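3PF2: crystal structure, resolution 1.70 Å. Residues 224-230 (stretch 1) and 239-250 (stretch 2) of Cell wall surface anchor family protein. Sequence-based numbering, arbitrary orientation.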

# COMPACT_ATOMS: atom_id res chain seq x y z
N ASN A 224 3.25 -16.27 13.93
CA ASN A 224 4.07 -17.17 14.72
C ASN A 224 4.18 -16.68 16.15
O ASN A 224 4.98 -15.78 16.46
N LYS A 225 3.38 -17.27 17.04
CA LYS A 225 3.34 -16.82 18.43
C LYS A 225 4.64 -17.05 19.19
O LYS A 225 4.84 -16.47 20.26
N ASN A 226 5.53 -17.89 18.66
CA ASN A 226 6.84 -18.10 19.27
C ASN A 226 7.68 -16.84 19.26
O ASN A 226 8.60 -16.70 20.07
N TYR A 227 7.37 -15.94 18.34
CA TYR A 227 8.16 -14.72 18.18
C TYR A 227 7.57 -13.52 18.90
O TYR A 227 8.13 -12.43 18.81
N ILE A 228 6.46 -13.71 19.60
CA ILE A 228 5.73 -12.59 20.20
C ILE A 228 5.77 -12.71 21.72
O ILE A 228 5.40 -13.75 22.28
N ALA A 229 6.24 -11.65 22.38
CA ALA A 229 6.24 -11.58 23.84
C ALA A 229 4.84 -11.27 24.34
O ALA A 229 4.29 -10.19 24.08
N GLY A 230 4.25 -12.23 25.04
CA GLY A 230 2.92 -12.07 25.61
C GLY A 230 1.84 -12.12 24.55
O GLY A 230 1.98 -12.79 23.53
N LYS A 239 5.84 -6.14 21.08
CA LYS A 239 6.92 -6.72 21.88
C LYS A 239 7.20 -8.10 21.32
O LYS A 239 6.28 -8.88 21.13
N LEU A 240 8.47 -8.38 21.03
CA LEU A 240 8.89 -9.61 20.37
C LEU A 240 9.72 -10.47 21.32
O LEU A 240 10.18 -9.98 22.35
N LYS A 241 9.90 -11.74 20.96
CA LYS A 241 10.56 -12.71 21.84
C LYS A 241 11.41 -13.66 21.00
O LYS A 241 11.01 -14.05 19.91
N SER A 242 12.59 -14.03 21.49
CA SER A 242 13.34 -15.07 20.80
C SER A 242 12.78 -16.45 21.14
O SER A 242 12.48 -16.74 22.31
N HIS A 243 12.63 -17.27 20.11
CA HIS A 243 12.16 -18.65 20.23
C HIS A 243 13.31 -19.52 20.77
O HIS A 243 14.45 -19.07 20.91
N THR A 244 13.01 -20.77 21.09
CA THR A 244 13.99 -21.67 21.70
C THR A 244 15.18 -22.00 20.79
O THR A 244 16.15 -22.60 21.25
N ASP A 245 15.09 -21.64 19.51
CA ASP A 245 16.20 -21.76 18.55
C ASP A 245 16.90 -20.41 18.33
O ASP A 245 17.70 -20.25 17.41
N GLY A 246 16.59 -19.45 19.19
CA GLY A 246 17.18 -18.11 19.13
C GLY A 246 16.50 -17.18 18.13
O GLY A 246 16.72 -15.97 18.19
N THR A 247 15.65 -17.71 17.26
CA THR A 247 15.14 -16.89 16.15
C THR A 247 13.90 -16.08 16.50
O THR A 247 13.14 -16.43 17.41
N PHE A 248 13.73 -14.98 15.78
CA PHE A 248 12.47 -14.27 15.72
C PHE A 248 12.48 -13.33 14.52
O PHE A 248 13.52 -13.15 13.89
N GLU A 249 11.31 -12.78 14.21
CA GLU A 249 11.14 -11.97 13.00
C GLU A 249 10.09 -10.89 13.22
O GLU A 249 9.27 -10.99 14.13
N ILE A 250 10.12 -9.86 12.38
CA ILE A 250 9.00 -8.92 12.29
C ILE A 250 8.68 -8.78 10.80
O ILE A 250 9.58 -8.59 9.98

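The contact is anchored by backbone before any side chain enters. Lys241 N donates to Tyr227 O at 2.9 Å and Ala229 N donates to Lys239 O at 3.0 Å, the two bonds flanking the single bridge between Ile228 and Leu240. The CA-to-CB bond of Ile228 points away, and that of Leu240 does so overall though its CB still touches stretch 1; most of the buried area comes from their neighbours. Lys241, chi1 t, points toward stretch 1 and extends its chain over the end of the 3-10 segment, with Lys241 CE 3.1 Å from Asn226 O and Lys241 NZ in a weak hydrogen bond to Ile228 O at 3.4 Å.

Polar contacts at the far end centre on Tyr227 OH. It lies 3.2 Å from Thr247 OG1 and hydrogen-bonds water 1 at 2.8 Å; that water donates to Asp245 OD2 at 2.9 Å. Asp245 (chi1 p) also accepts at OD1 from Thr247 N at 3.0 Å and from Thr247 OG1 (chi1 p) at 2.8 Å, so the turn fixes the threonine beside the tyrosine. Near the bridge, water 2 accepts from Lys239 N at 3.0 Å.

The packing rule is one aromatic ring laid over a strand backbone. Tyr227, in rotamer m, has the largest covered area, and Phe248 CA sits over its face, 3.6 Å from the ring centroid. Phe248 CB adds an apolar contact 3.7 Å from Tyr227 CD1, although the phenylalanine's end leads away. Glu249, chi1 m, brings CG to 3.9 Å from Tyr227 CE2, while His243 CB meets the ring edge 3.9 Å from Tyr227 CE1.

His243 (t) and Asn226 (m) point toward each other's stretches, placing Asn226 CB over the imidazole face, 3.4 Å from His243 ND1. Beyond the bridge, the small Ala229 packs its CB 3.9 Å from Lys239 CB and 4.1 Å from Lys241 CB, using the aliphatic bases of both lysines.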

# COMPACT_ATOMS: atom_id res chain seq x y z
CB ASN A 224 5.45 -17.41 14.09
CG ASN A 224 6.25 -18.49 14.81
OD1 ASN A 224 5.90 -18.90 15.92
ND2 ASN A 224 7.32 -18.95 14.18
CB LYS A 225 2.15 -17.43 19.20
CG LYS A 225 0.84 -16.70 19.02
CD LYS A 225 -0.25 -17.38 19.87
CE LYS A 225 -1.41 -16.46 20.19
NZ LYS A 225 -2.27 -16.19 19.00
CB ASN A 226 7.62 -19.22 18.58
CG ASN A 226 6.92 -20.56 18.67
OD1 ASN A 226 6.27 -20.87 19.67
ND2 ASN A 226 7.05 -21.36 17.62
CB TYR A 227 8.31 -14.37 16.69
CG TYR A 227 9.00 -15.41 15.85
CD1 TYR A 227 9.83 -16.40 16.42
CD2 TYR A 227 8.87 -15.40 14.46
CE1 TYR A 227 10.48 -17.33 15.63
CE2 TYR A 227 9.50 -16.33 13.66
CZ TYR A 227 10.31 -17.30 14.25
OH TYR A 227 10.95 -18.21 13.46
CB ILE A 228 4.26 -12.55 19.70
CG1 ILE A 228 4.22 -12.43 18.16
CG2 ILE A 228 3.50 -11.39 20.34
CD1 ILE A 228 2.85 -12.60 17.56
CB ALA A 229 7.24 -10.53 24.33
CB LYS A 239 6.55 -6.79 23.37
CG LYS A 239 6.10 -5.45 23.94
CD LYS A 239 5.72 -5.54 25.41
CE LYS A 239 5.67 -4.16 26.06
NZ LYS A 239 4.60 -3.28 25.49
CB LEU A 240 9.70 -9.29 19.11
CG LEU A 240 9.04 -8.36 18.08
CD1 LEU A 240 10.01 -8.04 16.95
CD2 LEU A 240 7.76 -8.98 17.54
CB LYS A 241 9.46 -13.48 22.60
CG LYS A 241 9.83 -14.69 23.41
CD LYS A 241 8.57 -15.33 24.01
CE LYS A 241 7.99 -16.44 23.12
NZ LYS A 241 6.55 -16.74 23.40
CB SER A 242 14.85 -14.98 21.07
OG SER A 242 15.15 -15.14 22.44
CB HIS A 243 11.64 -19.13 18.87
CG HIS A 243 11.05 -20.52 18.87
ND1 HIS A 243 10.19 -20.96 19.86
CD2 HIS A 243 11.16 -21.54 17.99
CE1 HIS A 243 9.82 -22.20 19.59
NE2 HIS A 243 10.40 -22.57 18.47
CB THR A 244 13.31 -22.97 22.17
OG1 THR A 244 12.61 -23.56 21.07
CG2 THR A 244 12.33 -22.67 23.29
CB ASP A 245 15.72 -22.35 17.21
CG ASP A 245 14.64 -21.51 16.53
OD1 ASP A 245 14.33 -20.40 17.01
OD2 ASP A 245 14.07 -21.98 15.52
CB THR A 247 14.82 -17.71 14.88
OG1 THR A 247 13.63 -18.49 15.10
CG2 THR A 247 15.98 -18.59 14.47
CB PHE A 248 12.14 -13.54 17.04
CG PHE A 248 13.11 -12.46 17.44
CD1 PHE A 248 12.77 -11.11 17.25
CD2 PHE A 248 14.32 -12.76 18.05
CE1 PHE A 248 13.62 -10.09 17.66
CE2 PHE A 248 15.20 -11.74 18.46
CZ PHE A 248 14.84 -10.40 18.26
CB GLU A 249 10.67 -12.86 11.83
CG GLU A 249 11.63 -13.98 11.45
CD GLU A 249 11.13 -14.81 10.30
OE1 GLU A 249 9.95 -14.64 9.89
OE2 GLU A 249 11.93 -15.64 9.79
CB ILE A 250 9.31 -7.56 12.98
CG1 ILE A 250 8.10 -6.61 12.91
CG2 ILE A 250 10.54 -6.89 12.36
CD1 ILE A 250 6.90 -7.06 13.74
O HOH W 1 11.66 -20.78 14.41
O HOH W 2 3.49 -8.00 21.61